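Local coordinates for protein carbohydrate kinase, pfkB family (Enterococcus faecalis, PDB 3KTN) that probably phosphorylates 2-keto-3-deoxygluconate or a related sugar, as a magnesium-binding carbohydrate kinase of the pfkB (ribokinase-like) family, at residues L13-P18 / L29-V34; I87-A92 / T104-H109; Q161-F166 / C194-G199. One frame throughout, in Å; residues are numbered along the deposited sequence.

Contact 1 (L13-P18 / L29-V34); sequences LRFTPP and LRMNFV
F15 and M31 both turn their side chains to one face of the antiparallel pair: in F15, CG lies anti to the carbonyl carbon (chi1 -65°), while in M31 (selenomethionine) it lies anti to the backbone N (chi1 172°). The two then run side by side, CE1 of F15 3.6 Å from CG of M31, and SE sits obliquely to the ring, 4.7 Å from its centroid, a Met-aromatic contact. SE also meets CG of L13, whose CD1 packs against CE1 of F33. Strands 12-16 and 28-34 form a beta hairpin in the four-stranded sheet that forms the lid in ribokinase-like kinases, and probably here, with R14/N32 and T16/R30 as hydrogen-bonded pairs. F15 of the second subunit stacks on the F15 ring, so this apolar face is an interface. On the other face R14, T16, R30 and N32 bring their polar groups. R14 extends away from the hairpin, and its NE donates to OG1 of T16 (2.7 Å) in the guanidinium plane; its far nitrogens make salt bridges with D316 and with D274 of the magnesium site. A water joins R14 O, T16 OG1 and N32 OD1. R30 NH1 forms a salt bridge with E19 of the third subunit.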
loop_
_atom_site.group_PDB
_atom_site.type_symbol
_atom_site.label_atom_id
_atom_site.label_comp_id
_atom_site.label_asym_id
_atom_site.label_seq_id
_atom_site.Cartn_x
_atom_site.Cartn_y
_atom_site.Cartn_z
ATOM N N LEU A 13 -6.137 19.597 7.117
ATOM C CA LEU A 13 -5.537 18.358 6.648
ATOM C C LEU A 13 -6.029 17.268 7.588
ATOM O O LEU A 13 -5.975 17.440 8.800
ATOM C CB LEU A 13 -4.012 18.407 6.764
ATOM C CG LEU A 13 -3.095 19.030 5.716
ATOM C CD1 LEU A 13 -3.734 20.223 5.075
ATOM C CD2 LEU A 13 -1.777 19.402 6.389
ATOM N N ARG A 14 -6.518 16.161 7.038
ATOM C CA ARG A 14 -6.939 15.039 7.865
ATOM C C ARG A 14 -6.016 13.875 7.549
ATOM O O ARG A 14 -5.822 13.529 6.384
ATOM C CB ARG A 14 -8.383 14.616 7.587
ATOM C CG ARG A 14 -8.740 13.317 8.315
ATOM C CD ARG A 14 -10.163 12.841 8.034
ATOM N NE ARG A 14 -10.294 11.409 8.293
ATOM C CZ ARG A 14 -11.448 10.750 8.309
ATOM N NH1 ARG A 14 -12.586 11.395 8.087
ATOM N NH2 ARG A 14 -11.468 9.441 8.543
ATOM N N PHE A 15 -5.443 13.278 8.587
ATOM C CA PHE A 15 -4.545 12.144 8.420
ATOM C C PHE A 15 -5.244 10.917 8.993
ATOM O O PHE A 15 -5.671 10.920 10.141
ATOM C CB PHE A 15 -3.233 12.391 9.164
ATOM C CG PHE A 15 -2.432 13.534 8.616
ATOM C CD1 PHE A 15 -1.805 13.430 7.376
ATOM C CD2 PHE A 15 -2.299 14.715 9.338
ATOM C CE1 PHE A 15 -1.051 14.485 6.864
ATOM C CE2 PHE A 15 -1.546 15.777 8.834
ATOM C CZ PHE A 15 -0.921 15.659 7.593
ATOM N N THR A 16 -5.349 9.863 8.199
ATOM C CA THR A 16 -6.030 8.665 8.659
ATOM C C THR A 16 -5.254 7.410 8.312
ATOM O O THR A 16 -4.846 7.224 7.157
ATOM C CB THR A 16 -7.415 8.533 7.995
ATOM O OG1 THR A 16 -8.107 9.782 8.088
ATOM C CG2 THR A 16 -8.254 7.413 8.665
ATOM N N PRO A 17 -5.016 6.542 9.304
ATOM C CA PRO A 17 -4.287 5.302 9.011
ATOM C C PRO A 17 -5.286 4.433 8.232
ATOM O O PRO A 17 -6.496 4.605 8.364
ATOM C CB PRO A 17 -3.999 4.721 10.398
ATOM C CG PRO A 17 -4.058 5.921 11.323
ATOM C CD PRO A 17 -5.197 6.728 10.756
ATOM N N PRO A 18 -4.804 3.500 7.409
ATOM C CA PRO A 18 -5.788 2.690 6.683
ATOM C C PRO A 18 -6.582 1.708 7.562
ATOM O O PRO A 18 -6.232 1.454 8.725
ATOM C CB PRO A 18 -4.940 1.980 5.616
ATOM C CG PRO A 18 -3.569 1.939 6.211
ATOM C CD PRO A 18 -3.432 3.257 6.926
ATOM N N LEU A 29 -0.462 6.388 6.204
ATOM C CA LEU A 29 -1.579 7.320 6.324
ATOM C C LEU A 29 -2.093 7.722 4.957
ATOM O O LEU A 29 -1.393 7.597 3.955
ATOM C CB LEU A 29 -1.149 8.612 7.030
ATOM C CG LEU A 29 -0.600 8.653 8.460
ATOM C CD1 LEU A 29 0.033 10.024 8.674
ATOM C CD2 LEU A 29 -1.709 8.403 9.489
ATOM N N ARG A 30 -3.337 8.179 4.934
ATOM C CA ARG A 30 -3.934 8.739 3.737
ATOM C C ARG A 30 -4.273 10.137 4.256
ATOM O O ARG A 30 -4.831 10.278 5.345
ATOM C CB ARG A 30 -5.225 8.032 3.317
ATOM C CG ARG A 30 -5.037 6.742 2.518
ATOM C CD ARG A 30 -6.354 6.308 1.814
ATOM N NE ARG A 30 -7.389 5.846 2.738
ATOM C CZ ARG A 30 -7.469 4.606 3.229
ATOM N NH1 ARG A 30 -6.572 3.682 2.893
ATOM N NH2 ARG A 30 -8.456 4.283 4.052
HETATM N N MSE A 31 -3.900 11.165 3.508
HETATM C CA MSE A 31 -4.197 12.535 3.908
HETATM C C MSE A 31 -5.239 13.125 2.972
HETATM O O MSE A 31 -5.260 12.817 1.787
HETATM C CB MSE A 31 -2.934 13.398 3.840
HETATM C CG MSE A 31 -3.193 14.888 4.059
HETATM SE SE MSE A 31 -1.645 16.013 3.636
HETATM C CE MSE A 31 -2.011 16.345 1.767
ATOM N N ASN A 32 -6.113 13.967 3.503
ATOM C CA ASN A 32 -7.106 14.614 2.663
ATOM C C ASN A 32 -7.336 16.036 3.144
ATOM O O ASN A 32 -7.038 16.367 4.294
ATOM C CB ASN A 32 -8.430 13.836 2.673
ATOM C CG ASN A 32 -8.282 12.434 2.101
ATOM O OD1 ASN A 32 -8.004 11.477 2.828
ATOM N ND2 ASN A 32 -8.430 12.314 0.787
ATOM N N PHE A 33 -7.846 16.875 2.249
ATOM C CA PHE A 33 -8.153 18.260 2.584
ATOM C C PHE A 33 -9.639 18.283 2.867
ATOM O O PHE A 33 -10.450 17.995 1.994
ATOM C CB PHE A 33 -7.805 19.184 1.416
ATOM C CG PHE A 33 -6.329 19.366 1.223
ATOM C CD1 PHE A 33 -5.636 20.335 1.938
ATOM C CD2 PHE A 33 -5.619 18.532 0.363
ATOM C CE1 PHE A 33 -4.252 20.472 1.800
ATOM C CE2 PHE A 33 -4.238 18.659 0.217
ATOM C CZ PHE A 33 -3.554 19.630 0.936
ATOM N N VAL A 34 -9.984 18.593 4.111
ATOM C CA VAL A 34 -11.366 18.633 4.532
ATOM C C VAL A 34 -11.632 19.928 5.305
ATOM O O VAL A 34 -10.773 20.817 5.373
ATOM C CB VAL A 34 -11.693 17.398 5.430
ATOM C CG1 VAL A 34 -11.434 16.101 4.655
ATOM C CG2 VAL A 34 -10.827 17.419 6.684
HETATM O O HOH W 1 -7.617 11.335 5.601
#

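Contact 2 (I87-A92 / T104-H109); sequences IGSFFA and TYQNRH. With SO4 (sulfate ion), chain B.
T104 O is approached from F90 and F91 together: F91 N donates to it at 2.8 Å and nearly straight (166°), CA of F90 makes a CA-H...O contact with it at 3.2 Å, and the oxygen lies at the edge of the F91 ring. The setting is the beta hairpin of strands 88-93 and 101-105, part of the probable lid sheet. F91 and T104 form a hydrogen-bonded antiparallel pair, and one further bond, Q106 N to S89 O (2.9 Å), continues the ladder before 104-109 leaves the strand. F90 and Y105 are the non-hydrogen-bonded pair, their side chains on one face. CB of F90 touches CD1 of Y105 at 3.7 Å, and the rings lie obliquely, planes 49° apart. The Y105 hydroxyl makes weak bonds to O4 of a sulfate ion, probably from the crystallisation liquor, and to R338 of the fourth subunit. NH2 of R108 donates to O3 of the sulfate at 2.6 Å, the ion lying at the guanidinium edge, while R108 NE turns to E10 in a salt bridge. On the other face the F91 ring receives CG of Q106 at its edge, 4.0 Å from CE2, and it meets the ring of F15 in the neighbouring strand. A bend at chi2 (-90°) directs CD of Q106 off the line of its chain; the amide NE2 beyond it bonds I87 O of the second subunit, tying this hairpin to that chain. The same NE2 donates to a water 3.0 Å away, which in turn lies 2.8 Å from OG of S89.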
loop_
_atom_site.group_PDB
_atom_site.type_symbol
_atom_site.label_atom_id
_atom_site.label_comp_id
_atom_site.label_asym_id
_atom_site.label_seq_id
_atom_site.Cartn_x
_atom_site.Cartn_y
_atom_site.Cartn_z
ATOM N N ILE A 87 -1.199 25.078 7.836
ATOM C CA ILE A 87 -2.567 24.630 7.599
ATOM C C ILE A 87 -2.957 23.796 8.818
ATOM O O ILE A 87 -2.157 22.994 9.309
ATOM C CB ILE A 87 -2.693 23.770 6.320
ATOM C CG1 ILE A 87 -2.309 24.598 5.092
ATOM C CG2 ILE A 87 -4.131 23.278 6.167
ATOM C CD1 ILE A 87 -2.477 23.859 3.765
ATOM N N GLY A 88 -4.169 24.005 9.325
ATOM C CA GLY A 88 -4.618 23.247 10.483
ATOM C C GLY A 88 -4.753 21.782 10.108
ATOM O O GLY A 88 -4.906 21.460 8.932
ATOM N N SER A 89 -4.699 20.889 11.089
ATOM C CA SER A 89 -4.816 19.467 10.788
ATOM C C SER A 89 -5.254 18.642 11.981
ATOM O O SER A 89 -5.247 19.113 13.120
ATOM C CB SER A 89 -3.471 18.921 10.306
ATOM O OG SER A 89 -2.530 18.899 11.375
ATOM N N PHE A 90 -5.627 17.399 11.701
ATOM C CA PHE A 90 -6.012 16.462 12.743
ATOM C C PHE A 90 -5.820 15.027 12.262
ATOM O O PHE A 90 -5.807 14.751 11.059
ATOM C CB PHE A 90 -7.463 16.703 13.190
ATOM C CG PHE A 90 -8.507 16.348 12.161
ATOM C CD1 PHE A 90 -9.099 15.084 12.156
ATOM C CD2 PHE A 90 -8.960 17.301 11.251
ATOM C CE1 PHE A 90 -10.127 14.778 11.269
ATOM C CE2 PHE A 90 -9.986 17.005 10.359
ATOM C CZ PHE A 90 -10.573 15.741 10.372
ATOM N N PHE A 91 -5.641 14.128 13.217
ATOM C CA PHE A 91 -5.473 12.718 12.930
ATOM C C PHE A 91 -6.786 12.053 13.298
ATOM O O PHE A 91 -7.439 12.454 14.267
ATOM C CB PHE A 91 -4.343 12.139 13.772
ATOM C CG PHE A 91 -2.983 12.599 13.344
ATOM C CD1 PHE A 91 -2.186 11.800 12.520
ATOM C CD2 PHE A 91 -2.517 13.860 13.710
ATOM C CE1 PHE A 91 -0.951 12.250 12.064
ATOM C CE2 PHE A 91 -1.279 14.318 13.254
ATOM C CZ PHE A 91 -0.497 13.509 12.428
ATOM N N ALA A 92 -7.190 11.064 12.510
ATOM C CA ALA A 92 -8.424 10.348 12.790
ATOM C C ALA A 92 -8.159 8.849 12.747
ATOM O O ALA A 92 -7.890 8.285 11.687
ATOM C CB ALA A 92 -9.494 10.735 11.775
ATOM N N THR A 104 -7.476 13.564 16.942
ATOM C CA THR A 104 -6.459 14.330 17.663
ATOM C C THR A 104 -6.070 15.544 16.818
ATOM O O THR A 104 -5.482 15.398 15.745
ATOM C CB THR A 104 -5.208 13.484 17.925
ATOM O OG1 THR A 104 -5.583 12.268 18.581
ATOM C CG2 THR A 104 -4.226 14.245 18.799
ATOM N N TYR A 105 -6.400 16.736 17.310
ATOM C CA TYR A 105 -6.109 17.986 16.606
ATOM C C TYR A 105 -4.687 18.478 16.805
ATOM O O TYR A 105 -4.073 18.239 17.843
ATOM C CB TYR A 105 -7.049 19.101 17.082
ATOM C CG TYR A 105 -8.493 18.907 16.708
ATOM C CD1 TYR A 105 -8.959 19.239 15.435
ATOM C CD2 TYR A 105 -9.394 18.375 17.620
ATOM C CE1 TYR A 105 -10.296 19.043 15.087
ATOM C CE2 TYR A 105 -10.723 18.173 17.283
ATOM C CZ TYR A 105 -11.167 18.506 16.018
ATOM O OH TYR A 105 -12.481 18.262 15.690
ATOM N N GLN A 106 -4.172 19.168 15.795
ATOM C CA GLN A 106 -2.843 19.769 15.857
ATOM C C GLN A 106 -3.132 21.273 15.879
ATOM O O GLN A 106 -4.295 21.660 15.970
ATOM C CB GLN A 106 -2.028 19.391 14.625
ATOM C CG GLN A 106 -1.415 18.003 14.699
ATOM C CD GLN A 106 -0.034 18.007 15.331
ATOM O OE1 GLN A 106 0.106 18.037 16.559
ATOM N NE2 GLN A 106 1.005 17.988 14.483
ATOM N N ASN A 107 -2.105 22.112 15.797
ATOM C CA ASN A 107 -2.322 23.557 15.823
ATOM C C ASN A 107 -3.290 23.993 14.744
ATOM O O ASN A 107 -3.116 23.687 13.563
ATOM C CB ASN A 107 -1.013 24.327 15.651
ATOM C CG ASN A 107 -1.223 25.835 15.690
ATOM O OD1 ASN A 107 -1.820 26.415 14.782
ATOM N ND2 ASN A 107 -0.748 26.471 16.755
ATOM N N ARG A 108 -4.302 24.740 15.157
ATOM C CA ARG A 108 -5.316 25.207 14.231
ATOM C C ARG A 108 -5.370 26.731 14.093
ATOM O O ARG A 108 -5.609 27.248 13.007
ATOM C CB ARG A 108 -6.659 24.677 14.704
ATOM C CG ARG A 108 -7.709 24.528 13.645
ATOM C CD ARG A 108 -8.821 23.665 14.209
ATOM N NE ARG A 108 -10.002 23.664 13.361
ATOM C CZ ARG A 108 -11.140 23.072 13.693
ATOM N NH1 ARG A 108 -11.245 22.436 14.856
ATOM N NH2 ARG A 108 -12.166 23.112 12.861
ATOM N N HIS A 109 -5.125 27.453 15.182
ATOM C CA HIS A 109 -5.208 28.911 15.138
ATOM C C HIS A 109 -4.094 29.653 14.404
ATOM O O HIS A 109 -4.291 30.793 13.988
ATOM C CB HIS A 109 -5.371 29.479 16.557
ATOM C CG HIS A 109 -4.207 29.221 17.461
ATOM N ND1 HIS A 109 -3.021 29.918 17.367
ATOM C CD2 HIS A 109 -4.056 28.361 18.495
ATOM C CE1 HIS A 109 -2.191 29.500 18.306
ATOM N NE2 HIS A 109 -2.795 28.555 19.005
HETATM S S SO4 B . -14.612 20.931 14.325
HETATM O O1 SO4 B . -15.169 21.065 15.684
HETATM O O2 SO4 B . -15.533 20.144 13.492
HETATM O O3 SO4 B . -14.432 22.267 13.728
HETATM O O4 SO4 B . -13.302 20.265 14.417
HETATM O O HOH W 2 0.038 17.777 11.649
#

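Contact 3 (Q161-F166 / C194-G199); sequences QKKVCF and CDIVFG
V164 O accepts from two successive backbone nitrogens, D195 N at 2.8 Å and I196 N at 3.0 Å, while V164 N donates back to the carboxylate of D195. That last bond (2.9 Å) uses the anti lone pair of OD2, so backbone and side chain of D195 together hold both polar groups of V164. Farther along, F166 N to I196 O and F198 N to F166 O continue the parallel ladder. Buried side chains pack on both faces here. SG of C194 approaches CB of F166 to 3.5 Å and lies obliquely to its ring, a Cys sulfur-aromatic contact; the ring meets Y187 of the connecting helix edge-to-face. Across the sheet, SG of C165 touches CB and CD1 of I196, both at 4.0 Å, on the face covered by helix 278-291. By contrast, the edge at K163 and D195 is partly exposed. The aliphatic part of K163 crosses D195 at about a right angle, CD 3.4 Å from OD2, but NZ stays 4.7 Å from that oxygen and has a long, weak ion pair with E236. Strand 163-167, helix 177-190 and strand 196-198 constitute a beta-alpha-beta crossover, the repeating unit of the Rossmann-like core of ribokinase-fold enzymes.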
loop_
_atom_site.group_PDB
_atom_site.type_symbol
_atom_site.label_atom_id
_atom_site.label_comp_id
_atom_site.label_asym_id
_atom_site.label_seq_id
_atom_site.Cartn_x
_atom_site.Cartn_y
_atom_site.Cartn_z
ATOM N N GLN A 161 -28.517 41.654 0.280
ATOM C CA GLN A 161 -29.702 40.811 0.238
ATOM C C GLN A 161 -29.374 39.397 -0.235
ATOM O O GLN A 161 -30.162 38.766 -0.943
ATOM C CB GLN A 161 -30.759 41.434 -0.677
ATOM C CG GLN A 161 -31.444 42.656 -0.088
ATOM C CD GLN A 161 -32.372 43.327 -1.078
ATOM O OE1 GLN A 161 -31.924 43.951 -2.042
ATOM N NE2 GLN A 161 -33.675 43.194 -0.854
ATOM N N LYS A 162 -28.201 38.908 0.153
ATOM C CA LYS A 162 -27.777 37.560 -0.210
ATOM C C LYS A 162 -28.213 36.622 0.904
ATOM O O LYS A 162 -28.158 36.984 2.080
ATOM C CB LYS A 162 -26.254 37.491 -0.363
ATOM C CG LYS A 162 -25.687 38.411 -1.431
ATOM C CD LYS A 162 -26.278 38.104 -2.795
ATOM C CE LYS A 162 -25.708 39.021 -3.860
ATOM N NZ LYS A 162 -26.246 38.676 -5.201
ATOM N N LYS A 163 -28.649 35.422 0.538
ATOM C CA LYS A 163 -29.082 34.449 1.533
ATOM C C LYS A 163 -27.873 34.059 2.388
ATOM O O LYS A 163 -26.774 33.854 1.868
ATOM C CB LYS A 163 -29.668 33.220 0.839
ATOM C CG LYS A 163 -30.604 32.408 1.712
ATOM C CD LYS A 163 -31.841 33.210 2.098
ATOM C CE LYS A 163 -32.634 33.650 0.875
ATOM N NZ LYS A 163 -33.873 34.385 1.258
ATOM N N VAL A 164 -28.076 33.969 3.699
ATOM C CA VAL A 164 -26.997 33.634 4.620
ATOM C C VAL A 164 -27.272 32.351 5.402
ATOM O O VAL A 164 -28.333 32.198 6.010
ATOM C CB VAL A 164 -26.754 34.792 5.615
ATOM C CG1 VAL A 164 -25.592 34.464 6.536
ATOM C CG2 VAL A 164 -26.478 36.080 4.851
ATOM N N CYS A 165 -26.303 31.434 5.376
ATOM C CA CYS A 165 -26.414 30.154 6.072
ATOM C C CYS A 165 -25.341 30.088 7.144
ATOM O O CYS A 165 -24.253 30.629 6.974
ATOM C CB CYS A 165 -26.239 29.004 5.089
ATOM S SG CYS A 165 -27.316 29.146 3.654
ATOM N N PHE A 166 -25.647 29.411 8.241
ATOM C CA PHE A 166 -24.721 29.318 9.356
ATOM C C PHE A 166 -24.890 28.005 10.103
ATOM O O PHE A 166 -26.011 27.522 10.276
ATOM C CB PHE A 166 -24.978 30.489 10.309
ATOM C CG PHE A 166 -24.153 30.453 11.561
ATOM C CD1 PHE A 166 -22.794 30.727 11.523
ATOM C CD2 PHE A 166 -24.745 30.167 12.787
ATOM C CE1 PHE A 166 -22.035 30.713 12.686
ATOM C CE2 PHE A 166 -23.994 30.149 13.956
ATOM C CZ PHE A 166 -22.638 30.426 13.907
ATOM N N CYS A 194 -28.585 35.771 9.798
ATOM C CA CYS A 194 -28.789 34.475 9.155
ATOM C C CYS A 194 -30.211 34.184 8.703
ATOM O O CYS A 194 -31.177 34.641 9.310
ATOM C CB CYS A 194 -28.334 33.357 10.095
ATOM S SG CYS A 194 -26.664 33.579 10.719
ATOM N N ASP A 195 -30.322 33.406 7.630
ATOM C CA ASP A 195 -31.606 33.003 7.074
ATOM C C ASP A 195 -31.813 31.507 7.314
ATOM O O ASP A 195 -32.908 31.067 7.667
ATOM C CB ASP A 195 -31.648 33.291 5.571
ATOM C CG ASP A 195 -31.537 34.772 5.255
ATOM O OD1 ASP A 195 -32.422 35.541 5.693
ATOM O OD2 ASP A 195 -30.567 35.171 4.572
ATOM N N ILE A 196 -30.751 30.728 7.115
ATOM C CA ILE A 196 -30.808 29.278 7.305
ATOM C C ILE A 196 -29.771 28.879 8.343
ATOM O O ILE A 196 -28.587 29.177 8.195
ATOM C CB ILE A 196 -30.525 28.536 5.983
ATOM C CG1 ILE A 196 -31.519 28.996 4.917
ATOM C CG2 ILE A 196 -30.633 27.027 6.192
ATOM C CD1 ILE A 196 -31.289 28.386 3.553
ATOM N N VAL A 197 -30.217 28.205 9.395
ATOM C CA VAL A 197 -29.312 27.806 10.464
ATOM C C VAL A 197 -29.324 26.306 10.747
ATOM O O VAL A 197 -30.385 25.680 10.803
ATOM C CB VAL A 197 -29.659 28.562 11.764
ATOM C CG1 VAL A 197 -28.716 28.153 12.877
ATOM C CG2 VAL A 197 -29.586 30.070 11.523
ATOM N N PHE A 198 -28.133 25.743 10.927
ATOM C CA PHE A 198 -27.975 24.323 11.225
ATOM C C PHE A 198 -27.520 24.163 12.667
ATOM O O PHE A 198 -26.520 24.745 13.082
ATOM C CB PHE A 198 -26.953 23.697 10.271
ATOM C CG PHE A 198 -27.403 23.684 8.839
ATOM C CD1 PHE A 198 -28.378 22.797 8.412
ATOM C CD2 PHE A 198 -26.892 24.601 7.931
ATOM C CE1 PHE A 198 -28.845 22.825 7.096
ATOM C CE2 PHE A 198 -27.351 24.638 6.614
ATOM C CZ PHE A 198 -28.332 23.749 6.196
ATOM N N GLY A 199 -28.271 23.381 13.432
ATOM C CA GLY A 199 -27.930 23.171 14.825
ATOM C C GLY A 199 -28.929 22.256 15.502
ATOM O O GLY A 199 -29.877 21.788 14.869
#

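Along the chain the three contacts follow in series, each closing before the next opens. Contacts 1 and 2 are hairpins of one four-stranded sheet, their centres about 11 Å apart; strands 12-16 and 88-93 lie next to each other in it, joined by probable hydrogen bonds such as F15 O to A92 N (2.8 Å). Both also touch the second subunit, so this sheet is built into the oligomer. Contact 3 belongs to the nine-stranded central sheet, on the opposite side of the chain's centre, about 30 Å from contact 1 and 27 Å from contact 2 between centres. The arrangement is that of a ribokinase-like enzyme: a large alpha/beta core carrying a smaller lid, with R14 of the lid approaching the magnesium site.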